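Putative cell adhesion protein (Parabacteroides distasonis, PDB 3LIU) probably serves as a fimbrial (pilus) subunit of the FimA/Mfa1 family, taking part in cell adhesion by this gut bacterium. Local coordinates at residues A[17-22]-A[77-82]; A[51-56]-A[81-86]; A[140-145]-A[161-166]. One frame throughout, in Å; residues are numbered along the deposited sequence.

Contact 1. Residues A[17-22]-A[77-82]; sequences AQLALA and QEVYAG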
loop_
_atom_site.group_PDB
_atom_site.type_symbol
_atom_site.label_atom_id
_atom_site.label_comp_id
_atom_site.label_asym_id
_atom_site.label_seq_id
_atom_site.Cartn_x
_atom_site.Cartn_y
_atom_site.Cartn_z
ATOM N N ALA A 17 29.391 -14.363 16.174
ATOM C CA ALA A 17 28.307 -14.349 17.142
ATOM C C ALA A 17 27.068 -14.983 16.506
ATOM O O ALA A 17 27.069 -15.360 15.327
ATOM C CB ALA A 17 28.018 -12.914 17.593
ATOM N N GLN A 18 26.043 -15.149 17.326
ATOM C CA GLN A 18 24.762 -15.641 16.864
ATOM C C GLN A 18 23.731 -14.554 17.139
ATOM O O GLN A 18 23.901 -13.743 18.062
ATOM C CB GLN A 18 24.387 -16.945 17.570
ATOM C CG GLN A 18 25.395 -18.100 17.365
ATOM C CD GLN A 18 25.143 -18.909 16.100
ATOM O OE1 GLN A 18 23.995 -19.132 15.703
ATOM N NE2 GLN A 18 26.223 -19.376 15.474
ATOM N N LEU A 19 22.688 -14.531 16.320
ATOM C CA LEU A 19 21.606 -13.566 16.416
ATOM C C LEU A 19 20.306 -14.327 16.281
ATOM O O LEU A 19 20.152 -15.126 15.347
ATOM C CB LEU A 19 21.702 -12.525 15.299
ATOM C CG LEU A 19 20.608 -11.456 15.327
ATOM C CD1 LEU A 19 20.659 -10.660 16.666
ATOM C CD2 LEU A 19 20.741 -10.532 14.142
ATOM N N ALA A 20 19.395 -14.104 17.226
ATOM C CA ALA A 20 18.000 -14.521 17.102
ATOM C C ALA A 20 17.138 -13.286 17.307
ATOM O O ALA A 20 17.482 -12.376 18.077
ATOM C CB ALA A 20 17.642 -15.611 18.094
ATOM N N LEU A 21 16.014 -13.253 16.622
ATOM C CA LEU A 21 15.235 -12.012 16.522
ATOM C C LEU A 21 13.752 -12.346 16.641
ATOM O O LEU A 21 13.319 -13.312 16.067
ATOM C CB LEU A 21 15.592 -11.284 15.207
ATOM C CG LEU A 21 15.028 -9.883 14.973
ATOM C CD1 LEU A 21 15.999 -9.028 14.162
ATOM C CD2 LEU A 21 13.640 -9.925 14.323
ATOM N N ALA A 22 12.997 -11.582 17.439
ATOM C CA ALA A 22 11.557 -11.782 17.583
ATOM C C ALA A 22 10.780 -10.562 17.073
ATOM O O ALA A 22 11.162 -9.402 17.371
ATOM C CB ALA A 22 11.223 -12.093 19.014
ATOM N N GLN A 77 21.149 -17.302 13.948
ATOM C CA GLN A 77 21.910 -17.242 12.722
ATOM C C GLN A 77 23.282 -16.732 13.067
ATOM O O GLN A 77 23.408 -15.842 13.892
ATOM C CB GLN A 77 21.245 -16.274 11.765
ATOM C CG GLN A 77 22.065 -15.914 10.543
ATOM C CD GLN A 77 22.112 -17.027 9.537
ATOM O OE1 GLN A 77 21.239 -17.907 9.512
ATOM N NE2 GLN A 77 23.139 -16.998 8.691
ATOM N N GLU A 78 24.316 -17.276 12.438
ATOM C CA GLU A 78 25.656 -16.746 12.655
ATOM C C GLU A 78 25.826 -15.374 11.988
ATOM O O GLU A 78 25.399 -15.177 10.864
ATOM C CB GLU A 78 26.736 -17.706 12.150
ATOM C CG GLU A 78 28.086 -17.455 12.807
ATOM C CD GLU A 78 29.215 -18.040 11.995
ATOM O OE1 GLU A 78 29.301 -19.283 11.924
ATOM O OE2 GLU A 78 30.002 -17.258 11.409
ATOM N N VAL A 79 26.471 -14.463 12.704
ATOM C CA VAL A 79 26.727 -13.093 12.256
ATOM C C VAL A 79 28.102 -12.723 12.843
ATOM O O VAL A 79 28.788 -13.593 13.380
ATOM C CB VAL A 79 25.589 -12.112 12.726
ATOM C CG1 VAL A 79 24.238 -12.495 12.116
ATOM C CG2 VAL A 79 25.454 -12.067 14.229
ATOM N N TYR A 80 28.534 -11.475 12.709
ATOM C CA TYR A 80 29.786 -11.016 13.356
ATOM C C TYR A 80 29.526 -10.100 14.544
ATOM O O TYR A 80 28.444 -9.491 14.655
ATOM C CB TYR A 80 30.705 -10.313 12.344
ATOM C CG TYR A 80 31.041 -11.178 11.124
ATOM C CD1 TYR A 80 31.982 -12.200 11.213
ATOM C CD2 TYR A 80 30.413 -10.966 9.895
ATOM C CE1 TYR A 80 32.298 -12.995 10.113
ATOM C CE2 TYR A 80 30.723 -11.759 8.783
ATOM C CZ TYR A 80 31.668 -12.773 8.904
ATOM O OH TYR A 80 31.982 -13.569 7.821
ATOM N N ALA A 81 30.507 -10.014 15.449
ATOM C CA ALA A 81 30.377 -9.126 16.594
ATOM C C ALA A 81 30.594 -7.669 16.177
ATOM O O ALA A 81 31.259 -7.387 15.195
ATOM C CB ALA A 81 31.325 -9.508 17.700
ATOM N N GLY A 82 30.033 -6.744 16.953
ATOM C CA GLY A 82 30.205 -5.316 16.689
ATOM C C GLY A 82 28.899 -4.593 16.535
ATOM O O GLY A 82 27.793 -5.197 16.585
#
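Four backbone hydrogen bonds join residues 17-19 to residues 77-79 in antiparallel register. Around the Ala17-Val79 pair, Ala17 N gives its hydrogen to Val79 O over 3.0 Å, and Val79 N answers to Ala17 O over 2.8 Å with the straighter geometry, 168° at the hydrogen. Both donors stand well above the plane of the carbonyl they meet. The second hydrogen-bonded pair is Leu19-Gln77: Leu19 N lies in the plane of the Gln77 carbonyl, 2.9 Å from its O, while Gln77 N reaches Leu19 O at 2.8 Å; both of these bonds are more bent. Between them sits the non-hydrogen-bonded pair Gln18-Glu78, where CA-H groups of Glu78 and Gln18 touch Ala17 O and Gln77 O.

The pairing joins strand 16-24 to strand 71-80 in the beta-rich N-terminal part of this FimA-family subunit. On the face carrying Ala17, Leu19 and Val79, Val79 CG2, held in the crowded position between its backbone N and carbonyl carbon, comes within 3.9 Å of Leu19 CB. Leu19 has CG anti to the backbone N, and its side chain goes on to Tyr60 and Ile144. On the other face the Gln18 chain, in one of its two conformers, bends at chi2 (-86°), so that its amide folds over the neighbouring strand: OE1 lies 3.6 Å from Gln77 C, and NE2 lies 3.8 Å from Glu78 CB. The amide and carboxylate planes of Gln18 and Glu78 are 65° apart.

Gln77 turns its amide away from Leu19, and its OE1 takes a hydrogen bond from Lys62 NZ. On its far edge residues 17-22 pair with strand 141-144, and there Gln18 O also accepts from Asn142 ND2.

Contact 2. Residues A[51-56]-A[81-86]; sequences FGVDGW and AGEAHV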
loop_
_atom_site.group_PDB
_atom_site.type_symbol
_atom_site.label_atom_id
_atom_site.label_comp_id
_atom_site.label_asym_id
_atom_site.label_seq_id
_atom_site.Cartn_x
_atom_site.Cartn_y
_atom_site.Cartn_z
ATOM N N PHE A 51 24.112 -5.188 9.044
ATOM C CA PHE A 51 25.189 -4.439 8.378
ATOM C C PHE A 51 26.109 -3.796 9.423
ATOM O O PHE A 51 25.737 -2.858 10.151
ATOM C CB PHE A 51 24.595 -3.397 7.401
ATOM C CG PHE A 51 23.788 -4.005 6.276
ATOM C CD1 PHE A 51 24.380 -4.378 5.082
ATOM C CD2 PHE A 51 22.435 -4.224 6.426
ATOM C CE1 PHE A 51 23.615 -4.939 4.045
ATOM C CE2 PHE A 51 21.686 -4.779 5.432
ATOM C CZ PHE A 51 22.268 -5.139 4.229
ATOM N N GLY A 52 27.313 -4.326 9.526
ATOM C CA GLY A 52 28.248 -3.840 10.532
ATOM C C GLY A 52 28.693 -2.440 10.174
ATOM O O GLY A 52 28.730 -2.086 9.012
ATOM N N VAL A 53 29.030 -1.631 11.167
ATOM C CA VAL A 53 29.418 -0.253 10.870
ATOM C C VAL A 53 30.728 -0.204 10.077
ATOM O O VAL A 53 30.950 0.744 9.382
ATOM C CB VAL A 53 29.555 0.607 12.146
ATOM C CG1 VAL A 53 28.188 0.824 12.757
ATOM C CG2 VAL A 53 30.515 -0.030 13.112
ATOM N N ASP A 54 31.564 -1.230 10.180
ATOM C CA ASP A 54 32.838 -1.318 9.452
ATOM C C ASP A 54 32.756 -2.012 8.095
ATOM O O ASP A 54 33.805 -2.381 7.544
ATOM C CB ASP A 54 33.839 -2.113 10.291
ATOM C CG ASP A 54 33.299 -3.476 10.669
ATOM O OD1 ASP A 54 32.149 -3.520 11.159
ATOM O OD2 ASP A 54 33.994 -4.487 10.483
ATOM N N GLY A 55 31.558 -2.264 7.570
ATOM C CA GLY A 55 31.431 -2.766 6.217
ATOM C C GLY A 55 31.044 -4.223 6.023
ATOM O O GLY A 55 30.666 -4.594 4.925
ATOM N N TRP A 56 31.093 -5.067 7.045
ATOM C CA TRP A 56 30.649 -6.456 6.846
ATOM C C TRP A 56 29.118 -6.487 6.742
ATOM O O TRP A 56 28.429 -5.562 7.204
ATOM C CB TRP A 56 31.140 -7.384 7.953
ATOM C CG TRP A 56 30.695 -7.045 9.391
ATOM C CD1 TRP A 56 31.411 -6.345 10.326
ATOM C CD2 TRP A 56 29.472 -7.441 10.052
ATOM N NE1 TRP A 56 30.704 -6.262 11.512
ATOM C CE2 TRP A 56 29.524 -6.940 11.375
ATOM C CE3 TRP A 56 28.344 -8.166 9.654
ATOM C CZ2 TRP A 56 28.492 -7.129 12.289
ATOM C CZ3 TRP A 56 27.314 -8.357 10.570
ATOM C CH2 TRP A 56 27.398 -7.837 11.871
ATOM N N ALA A 81 30.507 -10.014 15.449
ATOM C CA ALA A 81 30.377 -9.126 16.594
ATOM C C ALA A 81 30.594 -7.669 16.177
ATOM O O ALA A 81 31.259 -7.387 15.195
ATOM C CB ALA A 81 31.325 -9.508 17.700
ATOM N N GLY A 82 30.033 -6.744 16.953
ATOM C CA GLY A 82 30.205 -5.316 16.689
ATOM C C GLY A 82 28.899 -4.593 16.535
ATOM O O GLY A 82 27.793 -5.197 16.585
ATOM N N GLU A 83 29.015 -3.274 16.391
ATOM C CA GLU A 83 27.862 -2.442 16.179
ATOM C C GLU A 83 27.349 -2.691 14.775
ATOM O O GLU A 83 28.134 -2.820 13.852
ATOM C CB GLU A 83 28.177 -0.959 16.382
ATOM C CG GLU A 83 26.910 -0.109 16.437
ATOM C CD GLU A 83 27.164 1.337 16.865
ATOM O OE1 GLU A 83 28.324 1.695 17.203
ATOM O OE2 GLU A 83 26.192 2.110 16.858
ATOM N N ALA A 84 26.025 -2.793 14.646
ATOM C CA ALA A 84 25.393 -3.067 13.374
ATOM C C ALA A 84 24.037 -2.403 13.244
ATOM O O ALA A 84 23.361 -2.092 14.241
ATOM C CB ALA A 84 25.273 -4.586 13.137
ATOM N N HIS A 85 23.648 -2.210 11.989
ATOM C CA HIS A 85 22.334 -1.744 11.624
ATOM C C HIS A 85 21.546 -2.940 11.073
ATOM O O HIS A 85 22.042 -3.670 10.231
ATOM C CB HIS A 85 22.437 -0.610 10.633
ATOM C CG HIS A 85 22.938 0.666 11.228
ATOM N ND1 HIS A 85 24.074 1.297 10.782
ATOM C CD2 HIS A 85 22.464 1.422 12.246
ATOM C CE1 HIS A 85 24.278 2.391 11.493
ATOM N NE2 HIS A 85 23.322 2.484 12.397
ATOM N N VAL A 86 20.351 -3.156 11.619
ATOM C CA VAL A 86 19.539 -4.344 11.359
ATOM C C VAL A 86 18.173 -3.899 10.893
ATOM O O VAL A 86 17.580 -3.025 11.497
ATOM C CB VAL A 86 19.375 -5.155 12.642
ATOM C CG1 VAL A 86 18.516 -6.371 12.431
ATOM C CG2 VAL A 86 20.750 -5.536 13.202
HETATM O O HOH W 1 25.542 -0.043 9.106
HETATM O O HOH W 2 30.826 -3.834 13.345
#
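A type I beta turn, Gly52 to Gly55, ends strand 45-52 where that strand pairs antiparallel with strand 82-90 in the FimA-family beta fold. Phe51 and His85 form the hydrogen-bonded pair: Phe51 N gives to His85 O at 2.8 Å, lying in its carbonyl plane, and His85 N returns to Phe51 O at 2.9 Å. One residue into the turn, Val53 N reaches Glu83 O at 3.1 Å, while the methyls of Val53 lie obliquely across Glu83 CB and CG. Trp56, its CG in the crowded position between backbone N and carbonyl carbon (chi1 60°), folds its ring back over Gly52, whose CA sits 3.4 Å above one face; a side chain at Gly52 would clash with NE1. Trp56 CH2 lies 4.1 Å from Ala84 CB, and Tyr80 meets the indole edge-to-face. An alanine in place of Trp56 would remove the indole from Gly52 and Ala84 and its N-H bond to water, and would probably loosen the turn's packing on strand 82-90. That water accepts from Trp56 NE1 and donates to Asp54 OD1 and Glu83 O. A second water donates to Phe51 O and lies in the His85 ring plane, 2.6 Å from ND1.

Contact 3. Residues A[140-145]-A[161-166]; sequences TTNYIG and KEVYGA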
loop_
_atom_site.group_PDB
_atom_site.type_symbol
_atom_site.label_atom_id
_atom_site.label_comp_id
_atom_site.label_asym_id
_atom_site.label_seq_id
_atom_site.Cartn_x
_atom_site.Cartn_y
_atom_site.Cartn_z
ATOM N N THR A 140 28.563 -15.319 21.603
ATOM C CA THR A 140 27.370 -15.518 22.407
ATOM C C THR A 140 26.133 -15.342 21.559
ATOM O O THR A 140 26.206 -14.770 20.480
ATOM C CB THR A 140 27.298 -14.528 23.594
ATOM O OG1 THR A 140 26.270 -14.968 24.477
ATOM C CG2 THR A 140 26.982 -13.118 23.154
ATOM N N THR A 141 24.996 -15.813 22.064
ATOM C CA THR A 141 23.729 -15.589 21.402
ATOM C C THR A 141 23.163 -14.170 21.691
ATOM O O THR A 141 22.846 -13.836 22.836
ATOM C CB THR A 141 22.701 -16.695 21.743
ATOM O OG1 THR A 141 23.203 -17.962 21.298
ATOM C CG2 THR A 141 21.353 -16.420 21.033
ATOM N N ASN A 142 23.062 -13.339 20.653
ATOM C CA ASN A 142 22.427 -12.030 20.789
ATOM C C ASN A 142 20.954 -12.120 20.421
ATOM O O ASN A 142 20.603 -12.672 19.370
ATOM C CB ASN A 142 23.082 -10.977 19.906
ATOM C CG ASN A 142 24.490 -10.675 20.327
ATOM O OD1 ASN A 142 24.728 -9.774 21.140
ATOM N ND2 ASN A 142 25.434 -11.415 19.781
ATOM N N TYR A 143 20.108 -11.543 21.269
ATOM C CA TYR A 143 18.681 -11.550 21.017
ATOM C C TYR A 143 18.195 -10.138 20.670
ATOM O O TYR A 143 18.650 -9.146 21.264
ATOM C CB TYR A 143 17.947 -12.062 22.261
ATOM C CG TYR A 143 18.212 -13.502 22.610
ATOM C CD1 TYR A 143 17.609 -14.512 21.891
ATOM C CD2 TYR A 143 19.032 -13.841 23.680
ATOM C CE1 TYR A 143 17.838 -15.816 22.185
ATOM C CE2 TYR A 143 19.264 -15.157 23.993
ATOM C CZ TYR A 143 18.659 -16.140 23.226
ATOM O OH TYR A 143 18.837 -17.467 23.479
ATOM N N ILE A 144 17.288 -10.050 19.698
ATOM C CA ILE A 144 16.584 -8.817 19.415
ATOM C C ILE A 144 15.100 -9.066 19.491
ATOM O O ILE A 144 14.515 -9.824 18.683
ATOM C CB ILE A 144 16.966 -8.240 18.045
ATOM C CG1 ILE A 144 18.468 -7.937 18.025
ATOM C CG2 ILE A 144 16.101 -6.996 17.730
ATOM C CD1 ILE A 144 19.003 -7.455 16.660
ATOM N N GLY A 145 14.482 -8.425 20.474
ATOM C CA GLY A 145 13.041 -8.468 20.641
ATOM C C GLY A 145 12.523 -9.439 21.684
ATOM O O GLY A 145 11.311 -9.651 21.763
ATOM N N LYS A 161 22.242 -12.468 25.361
ATOM C CA LYS A 161 22.051 -11.069 25.732
ATOM C C LYS A 161 21.077 -10.407 24.795
ATOM O O LYS A 161 21.242 -10.495 23.568
ATOM C CB LYS A 161 23.368 -10.326 25.666
ATOM C CG LYS A 161 23.326 -8.955 26.348
ATOM C CD LYS A 161 24.540 -8.120 25.968
ATOM C CE LYS A 161 24.666 -6.906 26.843
ATOM N NZ LYS A 161 25.219 -5.776 26.091
ATOM N N GLU A 162 20.054 -9.790 25.371
ATOM C CA GLU A 162 19.154 -8.927 24.612
ATOM C C GLU A 162 19.895 -7.599 24.345
ATOM O O GLU A 162 20.394 -6.934 25.266
ATOM C CB GLU A 162 17.860 -8.694 25.387
ATOM C CG GLU A 162 16.917 -7.663 24.748
ATOM C CD GLU A 162 16.351 -8.130 23.440
ATOM O OE1 GLU A 162 16.041 -9.341 23.317
ATOM O OE2 GLU A 162 16.191 -7.280 22.532
ATOM N N VAL A 163 19.988 -7.241 23.076
ATOM C CA VAL A 163 20.803 -6.115 22.656
ATOM C C VAL A 163 19.980 -4.958 22.104
ATOM O O VAL A 163 20.513 -3.898 21.843
ATOM C CB VAL A 163 21.889 -6.546 21.636
ATOM C CG1 VAL A 163 22.810 -7.595 22.244
ATOM C CG2 VAL A 163 21.281 -7.026 20.317
ATOM N N TYR A 164 18.675 -5.144 21.973
ATOM C CA TYR A 164 17.761 -4.108 21.483
ATOM C C TYR A 164 16.866 -3.636 22.626
ATOM O O TYR A 164 16.806 -2.438 22.907
ATOM C CB TYR A 164 16.918 -4.660 20.334
ATOM C CG TYR A 164 15.669 -3.882 19.954
ATOM C CD1 TYR A 164 15.755 -2.647 19.307
ATOM C CD2 TYR A 164 14.417 -4.420 20.158
ATOM C CE1 TYR A 164 14.602 -1.928 18.924
ATOM C CE2 TYR A 164 13.249 -3.723 19.755
ATOM C CZ TYR A 164 13.362 -2.484 19.139
ATOM O OH TYR A 164 12.229 -1.781 18.763
ATOM N N GLY A 165 16.156 -4.548 23.276
ATOM C CA GLY A 165 15.544 -4.211 24.578
ATOM C C GLY A 165 14.209 -3.466 24.634
ATOM O O GLY A 165 13.815 -2.988 25.705
ATOM N N ALA A 166 13.461 -3.406 23.538
ATOM C CA ALA A 166 12.170 -2.725 23.568
ATOM C C ALA A 166 11.016 -3.620 23.130
ATOM O O ALA A 166 10.090 -3.180 22.463
ATOM C CB ALA A 166 12.221 -1.427 22.720
#
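Glu162 OE2 is gripped by two good N-H bonds and a weak third. Gly145 N gives to its syn lone pair at 2.9 Å, Gly165 N to its anti lone pair at 2.8 Å, and Tyr164 N adds the weak bond. A bend at chi2 (67°) turns the Glu162 carboxylate back to these donors, and its OE1 accepts from Tyr146 N; so many N-H groups would probably favour the charged form. Yet the carboxylate also lies against an acceptor, Tyr143 O, without bonding it; Tyr143 O accepts from Val163 N, 3.0 Å away and nearly along the C=O axis. Farther back, Tyr143 N meets Lys161 O at 2.8 Å, and Lys161 N meets Thr141 O at 2.9 Å, the ladder of a short parallel strand pair. On the face opposite Glu162, Ile144 CG1 packs against Val163 CG2 at 3.7 Å, and Ile144 CG2 lies 3.6 Å from Tyr164 CB, the side chains of Ile144 and Tyr164 crossing at about a right angle. Val163 CG1 abuts Asn142 OD1, which accepts from Val137 N. Strand 141-144 is thus flanked by strand 158-162 on one edge and strand 16-24 on the other, with Ile144, Val163 and Tyr164 resting on strand 127-136.

Overall arrangement
From the N terminus, strand 16-24 waits for strand 71-80 to return beside it, and contact 1 closes that loop. Within the loop strand 45-52 runs out to the strand end and turn that form the first half of contact 2; its partner, 81-86, follows directly on strand 71-80. The two loops overlap and close on the same stretch, sharing Ala81 and Gly82, with centres about 11 Å apart. Contact 3 comes later in series, closing a short loop between strands 141-144 and 158-162. It joins contact 1 edge to edge through the parallel pairing of strands 16-24 and 141-144, and the centres of these two contacts are about 9 Å apart. Contacts 2 and 3 do not touch.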